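Local structure of coenzyme f420-dependent n5,n10-methylenetetrahydromethanopterin reductase (1EZW) at residues L11-P16 against N41-Y45; P68-P73 against C112-W117; S198-E204 against E313-V319; C231-D235 against V324-P330. The protein catalyses the reversible, coenzyme F420-dependent reduction of methylenetetrahydromethanopterin to methyltetrahydromethanopterin, a one-carbon step of methanogenesis from carbon dioxide. All coordinates share one frame; numbering follows the deposited sequence.

Contact 1 (L11-P16 against N41-Y45); sequences LPDDKP and NNYSY
Pro-16 sets its CG over the face of the Tyr-43 ring, the two side chains crossing at about a right angle: CG stands 3.8 Å from the centroid of the Tyr-43 ring and 13° off the ring normal, a CH-pi contact made almost over the centre of the face. Tyr-43 also bonds through its backbone, its N donating to Pro-12 O at 3.1 Å with an N-H...O angle of 158°. Pro-12 O also borders the edge of the ring, together with Asp-13 O. Beside this bond Asn-42 is clasped by three residues, its CB against Pro-12 CG, its OD1 3.3 Å from Asp-13 CB, and its ND2 3.5 Å from Leu-11 CD1. OD1 is buried here without a hydrogen-bond partner. An inverse gamma turn centred on Pro-12 presents the accepting carbonyl. With CG anti to the carbonyl carbon (chi1 -71°), Tyr-43 sends its ring out to Pro-16, at the start of helix 16-28. Its hydroxyl bonds to Arg-164 O of the second subunit, where Trp-85 also meets the ring. Replacing Tyr-43 by an alanine would probably remove the ring face under Pro-16 CG and leave Arg-164 O of the second subunit without this donor. The two loops, which follow strands 5-10 and 33-36 of the TIM barrel, are thus joined by one backbone bond and mainly apolar packing, with the tyrosine's polar end spent on the second subunit.

Contact 2 (P68-P73 against C112-W117); sequences PYTRHP and CKIPIW
His-72 CA and Pro-73 CD lie over one face of the Trp-117 indole, and its own neighbour, Ile-116 CG2, over the other. On the first face His-72 CA sits 3.8 Å from the centroid of the Trp-117 five-membered ring, and Pro-73 CD is 3.3 Å from Trp-117 CD1. At the edge, NE1 of Trp-117 donates to Pro-68 O at 3.1 Å; the acceptor lies in the indole plane, although the N-H...O angle is a bent 144°. The His-72 ring meets the indole obliquely, planes at 51°, and a water joins His-72 NE2 to Trp-117 O. Trp-117 also packs on Tyr-69 of the second subunit.

Tyr-69 is likewise covered on both faces, by Pro-68 CB and by Cys-112, whose CB lies 3.8 Å from the Tyr-69 ring centroid and nearly on the normal. Cys-112 SG, anti to the backbone N (chi1 -174°), is brought over the same face in a sulfur-aromatic contact. A second water accepts from Tyr-69 OH and donates to Cys-112 O.

Around these two rings, helix 127-142 packs on Pro-68, Tyr-69 and Pro-73, helix 100-106 touches Cys-112 through Phe-103, and His-72 caps the start of helix 73-86.

Contact 3 (S198-E204 against E313-V319); sequences SNPKDFE and ELLKAGV
Phe-203 projects from helix 200-216 onto the end of helix 304-316. Its CB lies 3.7 Å from Ala-317 O and 3.9 Å from Ala-317 CB; CG then meets Val-319 CG2 at 3.5 Å, and CD1 comes to 4.0 Å from Leu-314 CD2. From CG round to CZ the whole ring lies beneath that one valine methyl, which stands over its centre, 10° off the normal, in a CH-pi contact. Val-319 CG2 lies anti to the carbonyl carbon of Val-319 (chi1, measured to CG1, 173°), which turns it over the ring. Leu-314 CD2 also packs on Pro-200, 3.5 Å from Pro-200 N, while Pro-200 CG rests on Glu-313 CB. With an alanine at Phe-203, the face under the Val-319 methyl would be lost, which is likely to open a gap beside Leu-314 and against strand 225-229. A capping box of Asn-199 and Asp-202 begins one helix, and a Schellman motif at Gly-318 ends the other. This is apolar packing between two helices of the shell surrounding a TIM barrel.

Contact 4 (C231-D235 against V324-P330); sequences CFSID and VGSPIGP
Three backbone hydrogen bonds join Phe-232 and Ile-234 to the loop after strand 321-324. Phe-232 N donates to Gly-325 O at 3.0 Å, approaching from above the carbonyl plane, and Ile-234 N donates to Ile-328 O at 3.2 Å. Between them Ile-328 N reaches Phe-232 O at 2.7 Å, but the bond is weak because its N-H...O angle is only 123°. The bonds of Phe-232 and Ile-234 to Ile-328 make Ser-233 and Ile-328 a single beta bridge. Ile-328 O additionally receives a CA-H...O contact from Ser-233, just as Ser-326 O does from Cys-231 CA. Strand 321-324 is the eighth in order of the TIM barrel, so this pairing fastens the loop that leaves it to the short strand 232-234, which follows barrel strand 225-229 and pairs on with strand 300-302. The peptide bond before Pro-327 is cis, and Pro-327 CD comes to 3.3 Å from Phe-232 O while also touching Cys-231 SG. On the other side of the strand, the ring of Phe-232 takes Val-324 CG2 over its centre, 6° off the normal, in a CH-pi contact. Val-324 CG1, anti to the backbone N (chi1 169°), reaches Phe-232 CD2 at 3.5 Å, and Ile-328 O lies at the ring's edge, in its plane. Farther along, Pro-330 CG lies 3.7 Å from Asp-235 OD2, whose fellow oxygen OD1 accepts from Asp-237 N. Val-339 of helix 332-342 and Val-307 of helix 304-316 pack on Phe-232.

How the contacts relate
Contacts 2 and 4 are buried, whereas contacts 1 and 3 are only partly so. Contacts 1 and 2 both border the second subunit and touch each other where Tyr-45 CE2 lies 3.6 Å from Arg-71 NH1; aromatic rings and prolines dominate both, with bridging waters in contact 2. No other subunit touches contacts 3 and 4, whose segments alternate along the chain. They are linked by a probable hydrogen bond between Cys-231 N and Ser-198 OG, 3.1 Å, and helix 304-316, one side of contact 3, also packs on Phe-232 of contact 4. Contact 3 is helix-to-helix packing on the barrel's outside, while contact 4 relies on backbone pairing. Contacts 2 and 3 stand on opposite sides of the chain's centre.

Contact 1 (L11-P16 against N41-Y45)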
loop_
_atom_site.group_PDB
_atom_site.type_symbol
_atom_site.label_atom_id
_atom_site.label_comp_id
_atom_site.label_asym_id
_atom_site.label_seq_id
_atom_site.Cartn_x
_atom_site.Cartn_y
_atom_site.Cartn_z
ATOM N N LEU A 11 -20.153 1.422 -5.495
ATOM C CA LEU A 11 -20.047 2.494 -6.479
ATOM C C LEU A 11 -18.867 3.305 -5.911
ATOM O O LEU A 11 -18.847 3.659 -4.738
ATOM C CB LEU A 11 -21.285 3.394 -6.455
ATOM C CG LEU A 11 -21.298 4.455 -7.554
ATOM C CD1 LEU A 11 -21.653 3.761 -8.875
ATOM C CD2 LEU A 11 -22.324 5.557 -7.245
ATOM N N PRO A 12 -17.870 3.585 -6.740
ATOM C CA PRO A 12 -16.766 4.338 -6.168
ATOM C C PRO A 12 -16.946 5.854 -6.185
ATOM O O PRO A 12 -16.113 6.562 -6.751
ATOM C CB PRO A 12 -15.604 3.863 -7.019
ATOM C CG PRO A 12 -16.263 3.819 -8.403
ATOM C CD PRO A 12 -17.570 3.162 -8.137
ATOM N N ASP A 13 -18.022 6.358 -5.599
ATOM C CA ASP A 13 -18.167 7.808 -5.563
ATOM C C ASP A 13 -17.567 8.344 -4.245
ATOM O O ASP A 13 -17.188 9.527 -4.133
ATOM C CB ASP A 13 -19.647 8.230 -5.709
ATOM C CG ASP A 13 -20.579 7.571 -4.701
ATOM O OD1 ASP A 13 -21.675 8.157 -4.523
ATOM O OD2 ASP A 13 -20.300 6.500 -4.096
ATOM N N ASP A 14 -17.431 7.456 -3.278
ATOM C CA ASP A 14 -16.930 7.831 -1.946
ATOM C C ASP A 14 -15.413 7.843 -1.998
ATOM O O ASP A 14 -14.810 7.482 -3.017
ATOM C CB ASP A 14 -17.370 6.786 -0.927
ATOM C CG ASP A 14 -17.526 7.356 0.502
ATOM O OD1 ASP A 14 -16.934 8.398 0.854
ATOM O OD2 ASP A 14 -18.246 6.709 1.295
ATOM N N LYS A 15 -14.812 8.249 -0.891
ATOM C CA LYS A 15 -13.341 8.280 -0.822
ATOM C C LYS A 15 -12.718 6.913 -1.164
ATOM O O LYS A 15 -13.101 5.870 -0.643
ATOM C CB LYS A 15 -12.912 8.664 0.591
ATOM C CG LYS A 15 -13.403 10.084 0.937
ATOM C CD LYS A 15 -13.143 10.511 2.333
ATOM C CE LYS A 15 -13.774 11.905 2.598
ATOM N NZ LYS A 15 -15.289 11.984 2.795
ATOM N N PRO A 16 -11.719 6.897 -2.060
ATOM C CA PRO A 16 -11.105 5.613 -2.406
ATOM C C PRO A 16 -10.655 4.752 -1.234
ATOM O O PRO A 16 -10.756 3.515 -1.277
ATOM C CB PRO A 16 -9.951 6.007 -3.327
ATOM C CG PRO A 16 -10.569 7.153 -4.116
ATOM C CD PRO A 16 -11.249 7.975 -2.973
ATOM N N ASN A 41 -17.862 9.366 -14.149
ATOM C CA ASN A 41 -18.113 10.409 -13.165
ATOM C C ASN A 41 -17.590 10.102 -11.777
ATOM O O ASN A 41 -17.508 10.976 -10.932
ATOM C CB ASN A 41 -19.621 10.738 -13.078
ATOM C CG ASN A 41 -20.481 9.512 -12.871
ATOM O OD1 ASN A 41 -20.421 8.569 -13.637
ATOM N ND2 ASN A 41 -21.308 9.542 -11.848
ATOM N N ASN A 42 -17.219 8.852 -11.553
ATOM C CA ASN A 42 -16.735 8.445 -10.232
ATOM C C ASN A 42 -15.247 8.193 -10.303
ATOM O O ASN A 42 -14.640 8.420 -11.353
ATOM C CB ASN A 42 -17.467 7.176 -9.815
ATOM C CG ASN A 42 -18.948 7.453 -9.569
ATOM O OD1 ASN A 42 -19.281 8.459 -8.967
ATOM N ND2 ASN A 42 -19.814 6.566 -10.010
ATOM N N TYR A 43 -14.654 7.745 -9.192
ATOM C CA TYR A 43 -13.217 7.454 -9.231
ATOM C C TYR A 43 -13.031 6.234 -10.160
ATOM O O TYR A 43 -13.917 5.391 -10.328
ATOM C CB TYR A 43 -12.682 7.207 -7.819
ATOM C CG TYR A 43 -12.640 8.456 -6.989
ATOM C CD1 TYR A 43 -13.605 8.700 -6.005
ATOM C CD2 TYR A 43 -11.620 9.409 -7.204
ATOM C CE1 TYR A 43 -13.563 9.883 -5.228
ATOM C CE2 TYR A 43 -11.556 10.571 -6.453
ATOM C CZ TYR A 43 -12.532 10.803 -5.468
ATOM O OH TYR A 43 -12.454 11.960 -4.735
ATOM N N SER A 44 -11.877 6.151 -10.794
ATOM C CA SER A 44 -11.662 5.117 -11.790
ATOM C C SER A 44 -11.495 3.768 -11.165
ATOM O O SER A 44 -10.901 3.633 -10.102
ATOM C CB SER A 44 -10.457 5.464 -12.656
ATOM O OG SER A 44 -9.250 5.371 -11.922
ATOM N N TYR A 45 -12.032 2.762 -11.843
ATOM C CA TYR A 45 -11.995 1.414 -11.292
ATOM C C TYR A 45 -10.567 0.923 -11.125
ATOM O O TYR A 45 -10.291 0.216 -10.153
ATOM C CB TYR A 45 -12.855 0.418 -12.113
ATOM C CG TYR A 45 -12.244 -0.153 -13.393
ATOM C CD1 TYR A 45 -11.228 -1.138 -13.359
ATOM C CD2 TYR A 45 -12.698 0.278 -14.624
ATOM C CE1 TYR A 45 -10.705 -1.663 -14.497
ATOM C CE2 TYR A 45 -12.175 -0.253 -15.810
ATOM C CZ TYR A 45 -11.189 -1.215 -15.737
ATOM O OH TYR A 45 -10.679 -1.760 -16.862
#

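Contact 2 (P68-P73 against C112-W117)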
loop_
_atom_site.group_PDB
_atom_site.type_symbol
_atom_site.label_atom_id
_atom_site.label_comp_id
_atom_site.label_asym_id
_atom_site.label_seq_id
_atom_site.Cartn_x
_atom_site.Cartn_y
_atom_site.Cartn_z
ATOM N N PRO A 68 -17.075 -2.383 -23.732
ATOM C CA PRO A 68 -16.162 -2.396 -24.904
ATOM C C PRO A 68 -15.833 -1.067 -25.547
ATOM O O PRO A 68 -14.940 -1.012 -26.398
ATOM C CB PRO A 68 -16.951 -3.217 -25.951
ATOM C CG PRO A 68 -18.029 -3.941 -25.127
ATOM C CD PRO A 68 -18.405 -2.934 -24.080
ATOM N N TYR A 69 -16.537 -0.013 -25.149
ATOM C CA TYR A 69 -16.481 1.255 -25.864
ATOM C C TYR A 69 -15.635 2.402 -25.395
ATOM O O TYR A 69 -15.034 3.098 -26.206
ATOM C CB TYR A 69 -17.913 1.802 -26.007
ATOM C CG TYR A 69 -18.887 0.756 -26.538
ATOM C CD1 TYR A 69 -19.832 0.172 -25.686
ATOM C CD2 TYR A 69 -18.780 0.269 -27.853
ATOM C CE1 TYR A 69 -20.646 -0.866 -26.113
ATOM C CE2 TYR A 69 -19.615 -0.807 -28.298
ATOM C CZ TYR A 69 -20.540 -1.358 -27.407
ATOM O OH TYR A 69 -21.385 -2.411 -27.795
ATOM N N THR A 70 -15.625 2.645 -24.089
ATOM C CA THR A 70 -14.917 3.823 -23.612
ATOM C C THR A 70 -13.404 3.664 -23.552
ATOM O O THR A 70 -12.708 4.645 -23.281
ATOM C CB THR A 70 -15.428 4.239 -22.239
ATOM O OG1 THR A 70 -15.109 3.183 -21.321
ATOM C CG2 THR A 70 -16.999 4.512 -22.269
ATOM N N ARG A 71 -12.899 2.444 -23.754
ATOM C CA ARG A 71 -11.441 2.205 -23.777
ATOM C C ARG A 71 -11.232 1.132 -24.824
ATOM O O ARG A 71 -12.072 0.252 -24.992
ATOM C CB ARG A 71 -10.945 1.604 -22.450
ATOM C CG ARG A 71 -11.190 2.496 -21.241
ATOM C CD ARG A 71 -10.643 1.726 -20.010
ATOM N NE ARG A 71 -10.915 2.414 -18.741
ATOM C CZ ARG A 71 -12.119 2.451 -18.171
ATOM N NH1 ARG A 71 -12.313 3.091 -17.019
ATOM N NH2 ARG A 71 -13.136 1.844 -18.766
ATOM N N HIS A 72 -10.092 1.167 -25.512
ATOM C CA HIS A 72 -9.787 0.136 -26.488
ATOM C C HIS A 72 -9.701 -1.198 -25.741
ATOM O O HIS A 72 -9.218 -1.260 -24.611
ATOM C CB HIS A 72 -8.434 0.464 -27.130
ATOM C CG HIS A 72 -8.119 -0.345 -28.352
ATOM N ND1 HIS A 72 -7.751 -1.669 -28.296
ATOM C CD2 HIS A 72 -8.134 -0.007 -29.670
ATOM C CE1 HIS A 72 -7.555 -2.122 -29.533
ATOM N NE2 HIS A 72 -7.777 -1.127 -30.383
ATOM N N PRO A 73 -10.188 -2.288 -26.332
ATOM C CA PRO A 73 -10.101 -3.553 -25.620
ATOM C C PRO A 73 -8.701 -3.989 -25.203
ATOM O O PRO A 73 -8.562 -4.708 -24.217
ATOM C CB PRO A 73 -10.811 -4.535 -26.576
ATOM C CG PRO A 73 -10.668 -3.907 -27.897
ATOM C CD PRO A 73 -10.948 -2.464 -27.598
ATOM N N CYS A 112 -24.806 1.393 -27.942
ATOM C CA CYS A 112 -23.700 1.869 -28.748
ATOM C C CYS A 112 -23.367 0.805 -29.786
ATOM O O CYS A 112 -22.891 -0.288 -29.454
ATOM C CB CYS A 112 -22.475 2.161 -27.861
ATOM S SG CYS A 112 -21.138 2.900 -28.789
ATOM N N LYS A 113 -23.630 1.118 -31.056
ATOM C CA LYS A 113 -23.375 0.158 -32.120
ATOM C C LYS A 113 -22.239 0.564 -33.040
ATOM O O LYS A 113 -22.037 -0.050 -34.084
ATOM C CB LYS A 113 -24.669 -0.087 -32.932
ATOM C CG LYS A 113 -25.830 -0.528 -32.012
ATOM C CD LYS A 113 -27.101 -0.996 -32.776
ATOM C CE LYS A 113 -26.875 -2.347 -33.398
ATOM N NZ LYS A 113 -28.058 -2.821 -34.181
ATOM N N ILE A 114 -21.484 1.584 -32.630
ATOM C CA ILE A 114 -20.353 2.075 -33.418
ATOM C C ILE A 114 -19.208 1.055 -33.439
ATOM O O ILE A 114 -18.849 0.498 -32.389
ATOM C CB ILE A 114 -19.781 3.373 -32.802
ATOM C CG1 ILE A 114 -20.876 4.435 -32.653
ATOM C CG2 ILE A 114 -18.612 3.881 -33.667
ATOM C CD1 ILE A 114 -20.486 5.622 -31.793
ATOM N N PRO A 115 -18.671 0.718 -34.626
ATOM C CA PRO A 115 -17.543 -0.233 -34.710
ATOM C C PRO A 115 -16.331 0.659 -34.385
ATOM O O PRO A 115 -15.411 0.837 -35.199
ATOM C CB PRO A 115 -17.602 -0.677 -36.178
ATOM C CG PRO A 115 -18.014 0.596 -36.879
ATOM C CD PRO A 115 -19.167 1.052 -35.988
ATOM N N ILE A 116 -16.338 1.209 -33.165
ATOM C CA ILE A 116 -15.316 2.155 -32.720
ATOM C C ILE A 116 -13.866 1.780 -32.966
ATOM O O ILE A 116 -13.067 2.617 -33.394
ATOM C CB ILE A 116 -15.461 2.485 -31.195
ATOM C CG1 ILE A 116 -16.821 3.128 -30.917
ATOM C CG2 ILE A 116 -14.323 3.448 -30.753
ATOM C CD1 ILE A 116 -17.053 3.544 -29.447
ATOM N N TRP A 117 -13.532 0.524 -32.730
ATOM C CA TRP A 117 -12.144 0.089 -32.850
ATOM C C TRP A 117 -11.745 -0.641 -34.123
ATOM O O TRP A 117 -10.716 -1.318 -34.176
ATOM C CB TRP A 117 -11.730 -0.717 -31.606
ATOM C CG TRP A 117 -12.068 -0.017 -30.287
ATOM C CD1 TRP A 117 -12.943 -0.461 -29.326
ATOM C CD2 TRP A 117 -11.578 1.257 -29.817
ATOM N NE1 TRP A 117 -13.026 0.449 -28.301
ATOM C CE2 TRP A 117 -12.205 1.509 -28.575
ATOM C CE3 TRP A 117 -10.674 2.210 -30.332
ATOM C CZ2 TRP A 117 -11.956 2.674 -27.823
ATOM C CZ3 TRP A 117 -10.428 3.374 -29.588
ATOM C CH2 TRP A 117 -11.072 3.588 -28.337
HETATM O O HOH W 1 -21.775 -2.625 -30.385
HETATM O O HOH W 2 -8.159 -1.008 -33.150
#

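Contact 3 (S198-E204 against E313-V319)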
loop_
_atom_site.group_PDB
_atom_site.type_symbol
_atom_site.label_atom_id
_atom_site.label_comp_id
_atom_site.label_asym_id
_atom_site.label_seq_id
_atom_site.Cartn_x
_atom_site.Cartn_y
_atom_site.Cartn_z
ATOM N N SER A 198 -33.152 -8.690 -7.928
ATOM C CA SER A 198 -33.104 -9.142 -6.549
ATOM C C SER A 198 -34.219 -10.125 -6.158
ATOM O O SER A 198 -34.328 -10.487 -4.990
ATOM C CB SER A 198 -33.199 -7.902 -5.627
ATOM O OG SER A 198 -32.208 -6.931 -5.982
ATOM N N ASN A 199 -34.991 -10.584 -7.134
ATOM C CA ASN A 199 -36.156 -11.435 -6.804
ATOM C C ASN A 199 -36.163 -12.759 -7.590
ATOM O O ASN A 199 -35.716 -12.820 -8.732
ATOM C CB ASN A 199 -37.395 -10.565 -7.074
ATOM C CG ASN A 199 -38.706 -11.236 -6.665
ATOM O OD1 ASN A 199 -39.195 -12.145 -7.350
ATOM N ND2 ASN A 199 -39.274 -10.792 -5.555
ATOM N N PRO A 200 -36.626 -13.860 -6.963
ATOM C CA PRO A 200 -36.667 -15.159 -7.632
ATOM C C PRO A 200 -37.335 -15.146 -9.006
ATOM O O PRO A 200 -36.877 -15.856 -9.901
ATOM C CB PRO A 200 -37.422 -16.037 -6.619
ATOM C CG PRO A 200 -36.936 -15.446 -5.289
ATOM C CD PRO A 200 -37.160 -13.974 -5.592
ATOM N N LYS A 201 -38.381 -14.339 -9.181
ATOM C CA LYS A 201 -39.086 -14.309 -10.463
ATOM C C LYS A 201 -38.221 -13.839 -11.622
ATOM O O LYS A 201 -38.406 -14.258 -12.773
ATOM C CB LYS A 201 -40.357 -13.452 -10.361
ATOM C CG LYS A 201 -41.427 -14.161 -9.515
ATOM C CD LYS A 201 -42.802 -13.494 -9.632
ATOM C CE LYS A 201 -42.908 -12.209 -8.872
ATOM N NZ LYS A 201 -42.805 -12.407 -7.397
ATOM N N ASP A 202 -37.268 -12.961 -11.321
ATOM C CA ASP A 202 -36.395 -12.470 -12.366
ATOM C C ASP A 202 -35.507 -13.601 -12.835
ATOM O O ASP A 202 -35.225 -13.721 -14.026
ATOM C CB ASP A 202 -35.537 -11.326 -11.815
ATOM C CG ASP A 202 -36.372 -10.208 -11.283
ATOM O OD1 ASP A 202 -37.219 -9.687 -12.040
ATOM O OD2 ASP A 202 -36.192 -9.839 -10.107
ATOM N N PHE A 203 -35.065 -14.437 -11.902
ATOM C CA PHE A 203 -34.191 -15.534 -12.256
ATOM C C PHE A 203 -34.918 -16.717 -12.868
ATOM O O PHE A 203 -34.324 -17.491 -13.609
ATOM C CB PHE A 203 -33.318 -15.919 -11.066
ATOM C CG PHE A 203 -32.329 -14.818 -10.710
ATOM C CD1 PHE A 203 -32.679 -13.799 -9.824
ATOM C CD2 PHE A 203 -31.124 -14.722 -11.415
ATOM C CE1 PHE A 203 -31.850 -12.682 -9.647
ATOM C CE2 PHE A 203 -30.286 -13.608 -11.251
ATOM C CZ PHE A 203 -30.654 -12.592 -10.374
ATOM N N GLU A 204 -36.205 -16.845 -12.571
ATOM C CA GLU A 204 -36.967 -17.937 -13.181
ATOM C C GLU A 204 -37.071 -17.651 -14.678
ATOM O O GLU A 204 -37.195 -18.562 -15.486
ATOM C CB GLU A 204 -38.349 -18.033 -12.515
ATOM C CG GLU A 204 -38.191 -18.541 -11.082
ATOM C CD GLU A 204 -39.447 -18.417 -10.232
ATOM O OE1 GLU A 204 -40.359 -17.661 -10.607
ATOM O OE2 GLU A 204 -39.494 -19.059 -9.153
ATOM N N GLU A 313 -34.645 -18.497 -1.333
ATOM C CA GLU A 313 -35.509 -18.540 -2.510
ATOM C C GLU A 313 -34.748 -18.168 -3.791
ATOM O O GLU A 313 -35.021 -18.700 -4.855
ATOM C CB GLU A 313 -36.715 -17.622 -2.339
ATOM C CG GLU A 313 -37.625 -18.045 -1.191
ATOM C CD GLU A 313 -38.078 -19.486 -1.332
ATOM O OE1 GLU A 313 -38.685 -19.807 -2.374
ATOM O OE2 GLU A 313 -37.807 -20.286 -0.410
ATOM N N LEU A 314 -33.801 -17.233 -3.690
ATOM C CA LEU A 314 -33.001 -16.893 -4.867
ATOM C C LEU A 314 -32.160 -18.083 -5.289
ATOM O O LEU A 314 -32.081 -18.395 -6.484
ATOM C CB LEU A 314 -32.084 -15.697 -4.560
ATOM C CG LEU A 314 -32.842 -14.382 -4.533
ATOM C CD1 LEU A 314 -31.883 -13.304 -3.988
ATOM C CD2 LEU A 314 -33.341 -14.004 -5.902
ATOM N N LEU A 315 -31.552 -18.768 -4.320
ATOM C CA LEU A 315 -30.722 -19.923 -4.636
ATOM C C LEU A 315 -31.585 -20.994 -5.322
ATOM O O LEU A 315 -31.128 -21.655 -6.236
ATOM C CB LEU A 315 -30.085 -20.507 -3.384
ATOM C CG LEU A 315 -29.213 -19.575 -2.519
ATOM C CD1 LEU A 315 -28.493 -20.422 -1.488
ATOM C CD2 LEU A 315 -28.210 -18.829 -3.362
ATOM N N LYS A 316 -32.829 -21.163 -4.871
ATOM C CA LYS A 316 -33.711 -22.155 -5.509
ATOM C C LYS A 316 -33.993 -21.795 -6.957
ATOM O O LYS A 316 -34.255 -22.690 -7.785
ATOM C CB LYS A 316 -35.042 -22.262 -4.770
ATOM C CG LYS A 316 -34.914 -22.780 -3.364
ATOM C CD LYS A 316 -36.309 -22.894 -2.726
ATOM C CE LYS A 316 -36.216 -22.958 -1.216
ATOM N NZ LYS A 316 -35.683 -21.638 -0.706
ATOM N N ALA A 317 -33.979 -20.491 -7.255
ATOM C CA ALA A 317 -34.217 -19.975 -8.608
ATOM C C ALA A 317 -32.952 -19.996 -9.491
ATOM O O ALA A 317 -32.998 -19.541 -10.634
ATOM C CB ALA A 317 -34.801 -18.564 -8.545
ATOM N N GLY A 318 -31.841 -20.505 -8.960
ATOM C CA GLY A 318 -30.631 -20.647 -9.753
ATOM C C GLY A 318 -29.491 -19.687 -9.475
ATOM O O GLY A 318 -28.434 -19.800 -10.110
ATOM N N VAL A 319 -29.705 -18.745 -8.559
ATOM C CA VAL A 319 -28.618 -17.802 -8.209
ATOM C C VAL A 319 -27.516 -18.567 -7.463
ATOM O O VAL A 319 -27.811 -19.416 -6.601
ATOM C CB VAL A 319 -29.150 -16.679 -7.306
ATOM C CG1 VAL A 319 -27.956 -15.793 -6.796
ATOM C CG2 VAL A 319 -30.183 -15.821 -8.086
#

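Contact 4 (C231-D235 against V324-P330)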
loop_
_atom_site.group_PDB
_atom_site.type_symbol
_atom_site.label_atom_id
_atom_site.label_comp_id
_atom_site.label_asym_id
_atom_site.label_seq_id
_atom_site.Cartn_x
_atom_site.Cartn_y
_atom_site.Cartn_z
ATOM N N CYS A 231 -30.148 -4.967 -4.817
ATOM C CA CYS A 231 -30.333 -3.771 -4.008
ATOM C C CYS A 231 -30.455 -4.520 -2.670
ATOM O O CYS A 231 -31.370 -5.347 -2.484
ATOM C CB CYS A 231 -31.632 -3.060 -4.343
ATOM S SG CYS A 231 -32.051 -1.850 -3.107
ATOM N N PHE A 232 -29.557 -4.254 -1.721
ATOM C CA PHE A 232 -29.548 -5.061 -0.507
ATOM C C PHE A 232 -29.541 -4.183 0.721
ATOM O O PHE A 232 -28.832 -3.160 0.747
ATOM C CB PHE A 232 -28.261 -5.908 -0.553
ATOM C CG PHE A 232 -28.178 -6.996 0.449
ATOM C CD1 PHE A 232 -28.429 -8.311 0.071
ATOM C CD2 PHE A 232 -27.728 -6.737 1.735
ATOM C CE1 PHE A 232 -28.218 -9.367 0.969
ATOM C CE2 PHE A 232 -27.517 -7.783 2.645
ATOM C CZ PHE A 232 -27.755 -9.085 2.267
ATOM N N SER A 233 -30.314 -4.560 1.741
ATOM C CA SER A 233 -30.300 -3.747 2.964
ATOM C C SER A 233 -30.566 -4.606 4.183
ATOM O O SER A 233 -31.648 -5.205 4.308
ATOM C CB SER A 233 -31.314 -2.606 2.883
ATOM O OG SER A 233 -31.073 -1.655 3.940
ATOM N N ILE A 234 -29.590 -4.667 5.085
ATOM C CA ILE A 234 -29.723 -5.495 6.263
ATOM C C ILE A 234 -29.405 -4.717 7.538
ATOM O O ILE A 234 -28.479 -3.903 7.580
ATOM C CB ILE A 234 -28.824 -6.753 6.136
ATOM C CG1 ILE A 234 -29.204 -7.795 7.192
ATOM C CG2 ILE A 234 -27.304 -6.337 6.245
ATOM C CD1 ILE A 234 -28.402 -9.084 7.119
ATOM N N ASP A 235 -30.202 -4.973 8.578
ATOM C CA ASP A 235 -30.015 -4.298 9.866
ATOM C C ASP A 235 -30.716 -5.159 10.910
ATOM O O ASP A 235 -31.638 -5.903 10.568
ATOM C CB ASP A 235 -30.658 -2.907 9.791
ATOM C CG ASP A 235 -30.314 -2.022 10.993
ATOM O OD1 ASP A 235 -30.860 -2.244 12.102
ATOM O OD2 ASP A 235 -29.478 -1.096 10.804
ATOM N N VAL A 324 -24.145 -8.226 -2.804
ATOM C CA VAL A 324 -24.744 -7.227 -1.944
ATOM C C VAL A 324 -24.412 -5.869 -2.538
ATOM O O VAL A 324 -23.237 -5.502 -2.613
ATOM C CB VAL A 324 -24.123 -7.352 -0.540
ATOM C CG1 VAL A 324 -24.522 -6.164 0.335
ATOM C CG2 VAL A 324 -24.523 -8.707 0.096
ATOM N N GLY A 325 -25.435 -5.124 -2.931
ATOM C CA GLY A 325 -25.247 -3.806 -3.514
ATOM C C GLY A 325 -26.014 -2.748 -2.764
ATOM O O GLY A 325 -26.770 -3.056 -1.819
ATOM N N SER A 326 -25.829 -1.505 -3.206
ATOM C CA SER A 326 -26.426 -0.342 -2.582
ATOM C C SER A 326 -27.887 -0.580 -2.175
ATOM O O SER A 326 -28.680 -1.054 -2.995
ATOM C CB SER A 326 -26.338 0.836 -3.556
ATOM O OG SER A 326 -26.837 2.020 -2.953
ATOM N N PRO A 327 -28.282 -0.122 -0.975
ATOM C CA PRO A 327 -27.479 0.630 0.013
ATOM C C PRO A 327 -26.543 -0.187 0.899
ATOM O O PRO A 327 -25.709 0.384 1.628
ATOM C CB PRO A 327 -28.562 1.322 0.842
ATOM C CG PRO A 327 -29.629 0.124 0.934
ATOM C CD PRO A 327 -29.697 -0.227 -0.534
ATOM N N ILE A 328 -26.708 -1.511 0.864
ATOM C CA ILE A 328 -25.996 -2.491 1.672
ATOM C C ILE A 328 -26.638 -2.552 3.059
ATOM O O ILE A 328 -26.959 -3.634 3.573
ATOM C CB ILE A 328 -24.444 -2.208 1.724
ATOM C CG1 ILE A 328 -23.896 -2.361 0.294
ATOM C CG2 ILE A 328 -23.745 -3.238 2.652
ATOM C CD1 ILE A 328 -22.410 -2.222 0.179
ATOM N N GLY A 329 -26.853 -1.384 3.657
ATOM C CA GLY A 329 -27.508 -1.318 4.951
ATOM C C GLY A 329 -27.417 0.121 5.418
ATOM O O GLY A 329 -26.710 0.931 4.811
ATOM N N PRO A 330 -28.162 0.486 6.463
ATOM C CA PRO A 330 -28.136 1.849 6.995
ATOM C C PRO A 330 -26.685 2.305 7.280
ATOM O O PRO A 330 -26.338 3.452 7.027
ATOM C CB PRO A 330 -29.002 1.714 8.245
ATOM C CG PRO A 330 -30.117 0.752 7.698
ATOM C CD PRO A 330 -29.165 -0.336 7.170
#